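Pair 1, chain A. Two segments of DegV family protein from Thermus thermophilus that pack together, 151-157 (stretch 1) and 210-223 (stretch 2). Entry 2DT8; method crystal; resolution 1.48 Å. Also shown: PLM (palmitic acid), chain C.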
# COMPACT_ATOMS: atom_id res chain seq x y z
N ARG A 151 -3.29 -13.91 2.88
CA ARG A 151 -3.51 -14.54 4.18
C ARG A 151 -2.32 -14.48 5.14
O ARG A 151 -2.50 -14.43 6.36
CB ARG A 151 -3.88 -16.01 3.98
CG ARG A 151 -5.21 -16.23 3.26
CD ARG A 151 -5.48 -17.72 3.04
NE ARG A 151 -5.45 -18.48 4.29
CZ ARG A 151 -6.18 -19.56 4.53
NH1 ARG A 151 -7.07 -19.99 3.64
NH2 ARG A 151 -6.03 -20.22 5.67
N ASP A 152 -1.12 -14.47 4.49
CA ASP A 152 0.11 -14.48 5.26
C ASP A 152 1.12 -13.40 4.87
O ASP A 152 1.94 -13.58 3.97
CB ASP A 152 0.75 -15.88 5.13
CG ASP A 152 2.07 -16.01 5.88
OD1 ASP A 152 2.22 -15.40 6.95
OD2 ASP A 152 2.96 -16.76 5.40
N HIS A 153 1.02 -12.25 5.52
CA HIS A 153 1.98 -11.18 5.31
C HIS A 153 2.06 -10.37 6.59
O HIS A 153 1.33 -10.61 7.56
CB HIS A 153 1.65 -10.30 4.08
CG HIS A 153 0.41 -9.47 4.20
ND1 HIS A 153 -0.79 -9.84 3.65
CD2 HIS A 153 0.22 -8.24 4.74
CE1 HIS A 153 -1.68 -8.87 3.83
NE2 HIS A 153 -1.09 -7.89 4.48
N PHE A 154 3.00 -9.44 6.61
CA PHE A 154 3.24 -8.63 7.78
C PHE A 154 3.17 -7.15 7.47
O PHE A 154 3.59 -6.73 6.40
CB PHE A 154 4.64 -8.95 8.31
CG PHE A 154 5.02 -8.16 9.52
CD1 PHE A 154 4.64 -8.59 10.78
CD2 PHE A 154 5.75 -6.98 9.40
CE1 PHE A 154 4.98 -7.86 11.92
CE2 PHE A 154 6.10 -6.24 10.53
CZ PHE A 154 5.71 -6.68 11.79
N VAL A 155 2.63 -6.38 8.40
CA VAL A 155 2.61 -4.93 8.27
C VAL A 155 2.48 -4.24 9.62
O VAL A 155 1.68 -4.62 10.46
CB VAL A 155 1.49 -4.40 7.31
CG1 VAL A 155 0.13 -4.96 7.70
CG2 VAL A 155 1.48 -2.86 7.35
N ARG A 156 3.34 -3.24 9.83
CA ARG A 156 3.29 -2.41 11.02
C ARG A 156 3.64 -1.00 10.59
O ARG A 156 4.51 -0.81 9.73
CB ARG A 156 4.31 -2.85 12.07
CG ARG A 156 3.94 -4.09 12.86
CD ARG A 156 2.69 -3.89 13.71
NE ARG A 156 2.42 -5.05 14.56
CZ ARG A 156 1.89 -6.19 14.13
NH1 ARG A 156 1.55 -6.34 12.86
NH2 ARG A 156 1.68 -7.19 14.98
N PHE A 157 2.96 -0.03 11.16
CA PHE A 157 3.30 1.36 10.87
C PHE A 157 2.89 2.25 12.03
O PHE A 157 2.10 1.86 12.89
CB PHE A 157 2.66 1.86 9.56
CG PHE A 157 1.15 1.98 9.60
CD1 PHE A 157 0.33 0.86 9.44
CD2 PHE A 157 0.55 3.24 9.72
CE1 PHE A 157 -1.07 1.00 9.40
CE2 PHE A 157 -0.85 3.38 9.68
CZ PHE A 157 -1.66 2.25 9.52
N GLU A 210 8.92 -2.30 19.49
CA GLU A 210 7.68 -3.04 19.48
C GLU A 210 7.31 -3.54 18.08
O GLU A 210 6.94 -4.69 17.88
CB GLU A 210 6.42 -2.16 19.93
CG GLU A 210 5.02 -2.72 19.67
CD GLU A 210 4.80 -4.12 20.24
OE1 GLU A 210 5.36 -4.42 21.32
OE2 GLU A 210 4.06 -4.91 19.62
N ILE A 211 7.79 -2.83 17.11
CA ILE A 211 7.49 -3.24 15.75
C ILE A 211 8.44 -4.41 15.38
O ILE A 211 8.04 -5.42 14.79
CB ILE A 211 7.75 -2.10 14.64
CG1 ILE A 211 6.61 -1.08 14.71
CG2 ILE A 211 7.87 -2.68 13.22
CD1 ILE A 211 6.86 0.16 13.87
N LEU A 212 9.70 -4.34 15.91
CA LEU A 212 10.66 -5.41 15.61
C LEU A 212 10.32 -6.68 16.41
O LEU A 212 10.51 -7.80 15.92
CB LEU A 212 12.09 -4.96 15.91
CG LEU A 212 13.19 -5.89 15.42
CD1 LEU A 212 13.36 -5.77 13.91
CD2 LEU A 212 14.49 -5.54 16.12
N LYS A 213 9.72 -6.48 17.55
CA LYS A 213 9.27 -7.61 18.35
C LYS A 213 8.19 -8.36 17.57
O LYS A 213 8.23 -9.59 17.46
CB LYS A 213 8.70 -7.13 19.69
CG LYS A 213 8.07 -8.24 20.53
CD LYS A 213 7.49 -7.70 21.83
CE LYS A 213 6.74 -8.78 22.60
NZ LYS A 213 6.18 -8.26 23.89
N ALA A 214 7.23 -7.62 17.02
CA ALA A 214 6.15 -8.22 16.25
C ALA A 214 6.71 -8.90 15.00
O ALA A 214 6.27 -10.00 14.63
CB ALA A 214 5.14 -7.15 15.84
N PHE A 215 7.67 -8.25 14.35
CA PHE A 215 8.28 -8.79 13.15
C PHE A 215 9.01 -10.10 13.40
O PHE A 215 8.87 -11.05 12.63
CB PHE A 215 9.26 -7.79 12.55
CG PHE A 215 9.92 -8.26 11.29
CD1 PHE A 215 9.16 -8.57 10.16
CD2 PHE A 215 11.30 -8.39 11.22
CE1 PHE A 215 9.76 -9.00 8.98
CE2 PHE A 215 11.92 -8.82 10.04
CZ PHE A 215 11.15 -9.12 8.92
N ARG A 216 9.79 -10.16 14.47
CA ARG A 216 10.52 -11.38 14.79
C ARG A 216 9.54 -12.53 15.05
O ARG A 216 9.77 -13.65 14.60
CB ARG A 216 11.41 -11.17 16.02
CG ARG A 216 12.69 -10.39 15.73
CD ARG A 216 13.51 -10.25 17.01
NE ARG A 216 14.75 -9.50 16.81
CZ ARG A 216 15.85 -10.00 16.25
NH1 ARG A 216 15.88 -11.25 15.83
NH2 ARG A 216 16.93 -9.24 16.13
N ALA A 217 8.46 -12.24 15.77
CA ALA A 217 7.44 -13.25 16.06
C ALA A 217 6.84 -13.77 14.75
O ALA A 217 6.69 -14.98 14.56
CB ALA A 217 6.35 -12.67 16.94
N TRP A 218 6.49 -12.85 13.85
CA TRP A 218 5.92 -13.23 12.55
C TRP A 218 6.93 -13.97 11.67
O TRP A 218 6.58 -14.91 10.95
CB TRP A 218 5.44 -11.98 11.80
CG TRP A 218 5.03 -12.26 10.39
CD1 TRP A 218 3.80 -12.67 9.95
CD2 TRP A 218 5.86 -12.21 9.23
NE1 TRP A 218 3.82 -12.88 8.60
CE2 TRP A 218 5.07 -12.60 8.12
CE3 TRP A 218 7.20 -11.86 9.01
CZ2 TRP A 218 5.58 -12.68 6.83
CZ3 TRP A 218 7.71 -11.94 7.72
CH2 TRP A 218 6.90 -12.34 6.64
N ALA A 219 8.20 -13.55 11.74
CA ALA A 219 9.27 -14.11 10.92
C ALA A 219 9.70 -15.55 11.22
O ALA A 219 10.37 -16.18 10.39
CB ALA A 219 10.50 -13.20 11.00
N GLU A 220 9.31 -16.06 12.29
CA GLU A 220 9.73 -17.40 12.69
C GLU A 220 9.58 -18.46 11.60
O GLU A 220 8.48 -18.70 11.10
CB GLU A 220 8.96 -17.83 13.94
CG GLU A 220 9.54 -19.04 14.65
CD GLU A 220 10.83 -18.71 15.37
OE1 GLU A 220 11.01 -17.53 15.73
OE2 GLU A 220 11.65 -19.62 15.57
N GLY A 221 10.64 -19.24 11.52
CA GLY A 221 10.64 -20.31 10.53
C GLY A 221 10.78 -19.95 9.06
O GLY A 221 10.86 -20.84 8.21
N ARG A 222 10.83 -18.67 8.73
CA ARG A 222 10.93 -18.26 7.33
C ARG A 222 12.38 -18.14 6.87
O ARG A 222 13.23 -17.55 7.56
CB ARG A 222 10.18 -16.94 7.13
CG ARG A 222 8.70 -17.01 7.54
CD ARG A 222 8.05 -15.62 7.55
NE ARG A 222 6.80 -15.63 8.31
CZ ARG A 222 5.61 -15.98 7.82
NH1 ARG A 222 5.50 -16.34 6.55
NH2 ARG A 222 4.54 -15.98 8.60
N LYS A 223 12.67 -18.68 5.64
CA LYS A 223 14.05 -18.65 5.16
C LYS A 223 14.43 -17.50 4.24
O LYS A 223 15.61 -17.32 3.92
CB LYS A 223 14.38 -19.95 4.43
CG LYS A 223 14.47 -21.14 5.33
CD LYS A 223 14.70 -22.38 4.49
CE LYS A 223 15.59 -23.34 5.23
NZ LYS A 223 15.78 -24.58 4.42
C1 PLM C . -9.93 6.65 -2.26
O1 PLM C . -10.72 5.65 -2.66
O2 PLM C . -10.34 7.79 -2.27
C2 PLM C . -8.52 6.34 -1.78
C3 PLM C . -8.57 5.94 -0.31
C4 PLM C . -7.15 5.68 0.22
C5 PLM C . -7.24 5.24 1.68
C6 PLM C . -5.85 4.88 2.20
C7 PLM C . -5.96 4.49 3.66
C8 PLM C . -4.65 3.93 4.15
C9 PLM C . -4.89 3.25 5.49
CA PLM C . -3.61 3.21 6.29
CB PLM C . -2.83 1.98 5.86
CC PLM C . -1.60 2.42 5.08
CD PLM C . -0.36 1.84 5.74
CE PLM C . 0.88 2.42 5.08
CF PLM C . 2.14 1.93 5.80
CG PLM C . 2.46 0.50 5.36
O HOH W 1 1.03 -14.23 9.03
O HOH W 2 2.90 -4.54 17.23

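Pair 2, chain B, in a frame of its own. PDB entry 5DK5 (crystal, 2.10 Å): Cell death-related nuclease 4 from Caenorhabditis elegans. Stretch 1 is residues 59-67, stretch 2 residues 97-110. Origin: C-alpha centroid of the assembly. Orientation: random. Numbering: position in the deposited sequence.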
# COMPACT_ATOMS: atom_id res chain seq x y z
N ASP B 59 20.18 3.40 -27.50
CA ASP B 59 20.75 4.69 -27.11
C ASP B 59 19.67 5.77 -27.05
O ASP B 59 19.83 6.78 -26.37
CB ASP B 59 21.85 5.10 -28.09
CG ASP B 59 21.38 5.10 -29.53
OD1 ASP B 59 20.52 4.27 -29.89
OD2 ASP B 59 21.88 5.94 -30.32
N ILE B 60 18.58 5.55 -27.79
CA ILE B 60 17.43 6.45 -27.74
C ILE B 60 16.36 5.84 -26.84
O ILE B 60 15.54 5.03 -27.29
CB ILE B 60 16.83 6.70 -29.14
CG1 ILE B 60 17.92 7.21 -30.09
CG2 ILE B 60 15.68 7.70 -29.04
CD1 ILE B 60 17.45 7.42 -31.52
N SER B 61 16.37 6.22 -25.57
CA SER B 61 15.46 5.65 -24.59
C SER B 61 15.10 6.64 -23.49
O SER B 61 15.84 7.57 -23.19
CB SER B 61 16.08 4.40 -23.97
OG SER B 61 17.37 4.67 -23.46
N PHE B 62 13.92 6.42 -22.92
CA PHE B 62 13.44 7.16 -21.76
C PHE B 62 13.16 6.16 -20.65
O PHE B 62 12.41 5.21 -20.85
CB PHE B 62 12.18 7.94 -22.12
CG PHE B 62 11.66 8.80 -21.01
CD1 PHE B 62 12.12 10.10 -20.85
CD2 PHE B 62 10.70 8.32 -20.13
CE1 PHE B 62 11.64 10.90 -19.83
CE2 PHE B 62 10.22 9.12 -19.11
CZ PHE B 62 10.69 10.40 -18.96
N ASN B 63 13.78 6.36 -19.49
CA ASN B 63 13.66 5.41 -18.39
C ASN B 63 13.73 6.09 -17.04
O ASN B 63 14.81 6.42 -16.54
CB ASN B 63 14.76 4.34 -18.50
CG ASN B 63 14.55 3.19 -17.53
OD1 ASN B 63 13.51 3.08 -16.89
ND2 ASN B 63 15.55 2.32 -17.43
N LYS B 64 12.56 6.30 -16.44
CA LYS B 64 12.45 7.02 -15.17
C LYS B 64 11.60 6.25 -14.17
O LYS B 64 10.63 5.59 -14.54
CB LYS B 64 11.85 8.41 -15.39
CG LYS B 64 12.86 9.55 -15.42
CD LYS B 64 13.50 9.70 -16.78
CE LYS B 64 14.13 11.08 -16.93
NZ LYS B 64 15.16 11.34 -15.90
N TYR B 65 11.99 6.33 -12.91
CA TYR B 65 11.15 5.87 -11.81
C TYR B 65 10.14 6.97 -11.50
O TYR B 65 10.36 8.13 -11.84
CB TYR B 65 11.99 5.53 -10.58
CG TYR B 65 12.89 4.33 -10.77
CD1 TYR B 65 12.35 3.07 -10.97
CD2 TYR B 65 14.27 4.46 -10.75
CE1 TYR B 65 13.16 1.97 -11.14
CE2 TYR B 65 15.09 3.36 -10.92
CZ TYR B 65 14.53 2.11 -11.12
OH TYR B 65 15.33 1.01 -11.29
N VAL B 66 9.04 6.59 -10.86
CA VAL B 66 7.99 7.54 -10.51
C VAL B 66 7.54 7.31 -9.07
O VAL B 66 7.32 6.17 -8.65
CB VAL B 66 6.77 7.42 -11.45
CG1 VAL B 66 5.70 8.44 -11.09
CG2 VAL B 66 7.19 7.59 -12.89
N LYS B 67 7.41 8.39 -8.31
CA LYS B 67 6.96 8.30 -6.92
C LYS B 67 5.43 8.31 -6.85
O LYS B 67 4.80 9.29 -7.24
CB LYS B 67 7.52 9.45 -6.09
CG LYS B 67 7.14 9.37 -4.61
CD LYS B 67 7.47 10.65 -3.86
CE LYS B 67 8.96 10.77 -3.61
NZ LYS B 67 9.29 12.05 -2.92
N VAL B 97 5.66 15.38 -13.01
CA VAL B 97 6.99 15.86 -13.37
C VAL B 97 7.62 14.96 -14.43
O VAL B 97 8.16 15.45 -15.42
CB VAL B 97 7.92 15.90 -12.14
CG1 VAL B 97 9.33 16.35 -12.53
CG2 VAL B 97 7.34 16.82 -11.08
N VAL B 98 7.54 13.66 -14.22
CA VAL B 98 8.13 12.69 -15.14
C VAL B 98 7.44 12.74 -16.50
O VAL B 98 8.09 12.60 -17.53
CB VAL B 98 8.06 11.27 -14.58
CG1 VAL B 98 8.53 10.25 -15.61
CG2 VAL B 98 8.89 11.16 -13.31
N TYR B 99 6.13 12.95 -16.49
CA TYR B 99 5.38 13.06 -17.73
C TYR B 99 5.79 14.31 -18.49
O TYR B 99 5.84 14.32 -19.72
CB TYR B 99 3.87 13.08 -17.47
CG TYR B 99 3.06 13.23 -18.74
CD1 TYR B 99 2.91 12.17 -19.62
CD2 TYR B 99 2.45 14.43 -19.06
CE1 TYR B 99 2.18 12.30 -20.79
CE2 TYR B 99 1.71 14.58 -20.22
CZ TYR B 99 1.58 13.51 -21.08
OH TYR B 99 0.84 13.65 -22.23
N GLU B 100 6.08 15.38 -17.76
CA GLU B 100 6.54 16.62 -18.37
C GLU B 100 7.92 16.42 -19.00
O GLU B 100 8.20 16.94 -20.08
CB GLU B 100 6.58 17.74 -17.33
CG GLU B 100 7.17 19.05 -17.83
CD GLU B 100 6.44 19.60 -19.04
OE1 GLU B 100 5.22 19.37 -19.17
OE2 GLU B 100 7.10 20.27 -19.87
N GLN B 101 8.77 15.65 -18.33
CA GLN B 101 10.09 15.33 -18.86
C GLN B 101 9.95 14.45 -20.10
O GLN B 101 10.76 14.53 -21.03
CB GLN B 101 10.94 14.63 -17.80
CG GLN B 101 11.32 15.52 -16.62
CD GLN B 101 11.95 14.75 -15.48
OE1 GLN B 101 11.70 13.56 -15.30
NE2 GLN B 101 12.77 15.43 -14.69
N PHE B 102 8.93 13.60 -20.10
CA PHE B 102 8.66 12.71 -21.22
C PHE B 102 8.23 13.50 -22.46
O PHE B 102 8.64 13.18 -23.57
CB PHE B 102 7.60 11.68 -20.83
CG PHE B 102 6.82 11.14 -22.00
CD1 PHE B 102 7.39 10.22 -22.86
CD2 PHE B 102 5.52 11.54 -22.22
CE1 PHE B 102 6.67 9.72 -23.93
CE2 PHE B 102 4.79 11.04 -23.28
CZ PHE B 102 5.37 10.13 -24.14
N GLN B 103 7.41 14.52 -22.26
CA GLN B 103 6.97 15.36 -23.37
C GLN B 103 8.13 16.14 -23.97
O GLN B 103 8.24 16.26 -25.19
CB GLN B 103 5.88 16.33 -22.90
CG GLN B 103 4.56 15.65 -22.58
CD GLN B 103 3.45 16.64 -22.33
OE1 GLN B 103 3.44 17.34 -21.31
NE2 GLN B 103 2.50 16.72 -23.26
N GLN B 104 9.00 16.67 -23.11
CA GLN B 104 10.17 17.40 -23.58
C GLN B 104 11.11 16.47 -24.35
O GLN B 104 11.73 16.87 -25.33
CB GLN B 104 10.91 18.04 -22.41
CG GLN B 104 12.15 18.82 -22.81
CD GLN B 104 11.85 19.90 -23.83
OE1 GLN B 104 10.89 20.67 -23.67
NE2 GLN B 104 12.64 19.96 -24.88
N TRP B 105 11.20 15.22 -23.89
CA TRP B 105 12.04 14.22 -24.54
C TRP B 105 11.60 13.99 -25.98
O TRP B 105 12.43 13.87 -26.88
CB TRP B 105 11.98 12.91 -23.75
CG TRP B 105 12.83 11.81 -24.30
CD1 TRP B 105 14.20 11.75 -24.29
CD2 TRP B 105 12.38 10.59 -24.90
NE1 TRP B 105 14.62 10.58 -24.87
CE2 TRP B 105 13.53 9.85 -25.25
CE3 TRP B 105 11.12 10.06 -25.19
CZ2 TRP B 105 13.45 8.60 -25.87
CZ3 TRP B 105 11.05 8.82 -25.81
CH2 TRP B 105 12.21 8.11 -26.14
N LEU B 106 10.29 13.95 -26.21
CA LEU B 106 9.75 13.81 -27.56
C LEU B 106 10.14 15.00 -28.42
O LEU B 106 10.51 14.84 -29.59
CB LEU B 106 8.22 13.68 -27.52
CG LEU B 106 7.65 12.44 -26.83
CD1 LEU B 106 6.14 12.54 -26.76
CD2 LEU B 106 8.07 11.17 -27.55
N ILE B 107 10.08 16.20 -27.84
CA ILE B 107 10.45 17.41 -28.56
C ILE B 107 11.94 17.41 -28.87
O ILE B 107 12.35 17.74 -29.98
CB ILE B 107 10.09 18.68 -27.76
CG1 ILE B 107 8.58 18.75 -27.56
CG2 ILE B 107 10.60 19.94 -28.48
CD1 ILE B 107 8.10 19.95 -26.77
N THR B 108 12.75 17.02 -27.89
CA THR B 108 14.20 16.97 -28.06
C THR B 108 14.59 16.03 -29.19
O THR B 108 15.54 16.29 -29.93
CB THR B 108 14.91 16.54 -26.77
OG1 THR B 108 14.54 17.42 -25.70
CG2 THR B 108 16.42 16.58 -26.94
N LEU B 109 13.87 14.92 -29.32
CA LEU B 109 14.13 13.96 -30.39
C LEU B 109 13.72 14.53 -31.74
O LEU B 109 14.13 14.02 -32.79
CB LEU B 109 13.40 12.65 -30.13
CG LEU B 109 13.89 11.77 -28.97
CD1 LEU B 109 13.04 10.52 -28.88
CD2 LEU B 109 15.36 11.41 -29.12
N GLY B 110 12.90 15.58 -31.73
CA GLY B 110 12.44 16.20 -32.95
C GLY B 110 11.32 15.41 -33.61
O GLY B 110 11.14 15.47 -34.83

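In both pairs a short strand lies almost antiparallel to a helix. The strand and helix directions differ by 176° in pair 1 and 170° in pair 2, with closest axial approaches of 9.2 and 9.7 Å, and 14 central residues superpose with an RMSD of 0.6 Å.

The center of each contact is a phenylalanine, Phe A154 matching Phe B62, with side-chain centers 0.4 Å apart after superposition. Both point toward the helix with chi1 in t, and each places its CB over the face of a matched tryptophan: Phe A154 CB lies 3.7 Å from the centroid of the five-membered ring of Trp A218, and Phe B62 CB 3.7 Å from that of the six-membered ring of Trp B105. The phenylalanine and tryptophan rings themselves meet obliquely, with planes at 43° and 48°.

Beyond the tryptophan, the phenylalanine ring reaches the preceding turn of the helix. Phe A215 and Phe B102 match, and their CB atoms lie 3.8 Å from Phe A154 CZ and Phe B62 CZ, respectively. In pair 1 the edge of the Phe A215 ring also turns toward the face of Phe A154; in pair 2 the end of Phe B102 leads away, and its CB covers the face of Phe B62.

One turn earlier, Ile A211 matches Val B98. Ile A211 CG2 packs 3.7 Å from Arg A156 CB, and Val B98 CG1 3.8 Å from Lys B64 CB, so both basic residues use the aliphatic base of the side chain against a branched one. Their ends differ. Ala A214 leaves room for the guanidinium, with Arg A156 NH2 3.6 Å from Ala A214 CB, while a water joins Arg A156 NE to Glu A210 OE2. At the matched position Gln B101 is longer, and its OE1 lies 3.8 Å from Lys B64 CE.

Asp A152 matches Ile B60. Both CA-to-CB bonds point sideways. Asp A152 forms a two-pronged salt bridge with Arg A222, OD2 to NH1 at 2.8 Å and OD1 to NH2 at 2.9 Å, and accepts a weak hydrogen bond at OD1 from Trp A218 NE1 at 3.4 Å. Ile B60 instead makes apolar contacts, its CG2 lying 4.0 Å from Trp B105 CZ2 and 3.7 Å from Leu B109 CD2. No hydrogen bond crosses pair 2. The aromatic center is thus shared, while the tryptophan end is closed by charge in one pair and by aliphatic packing in the other.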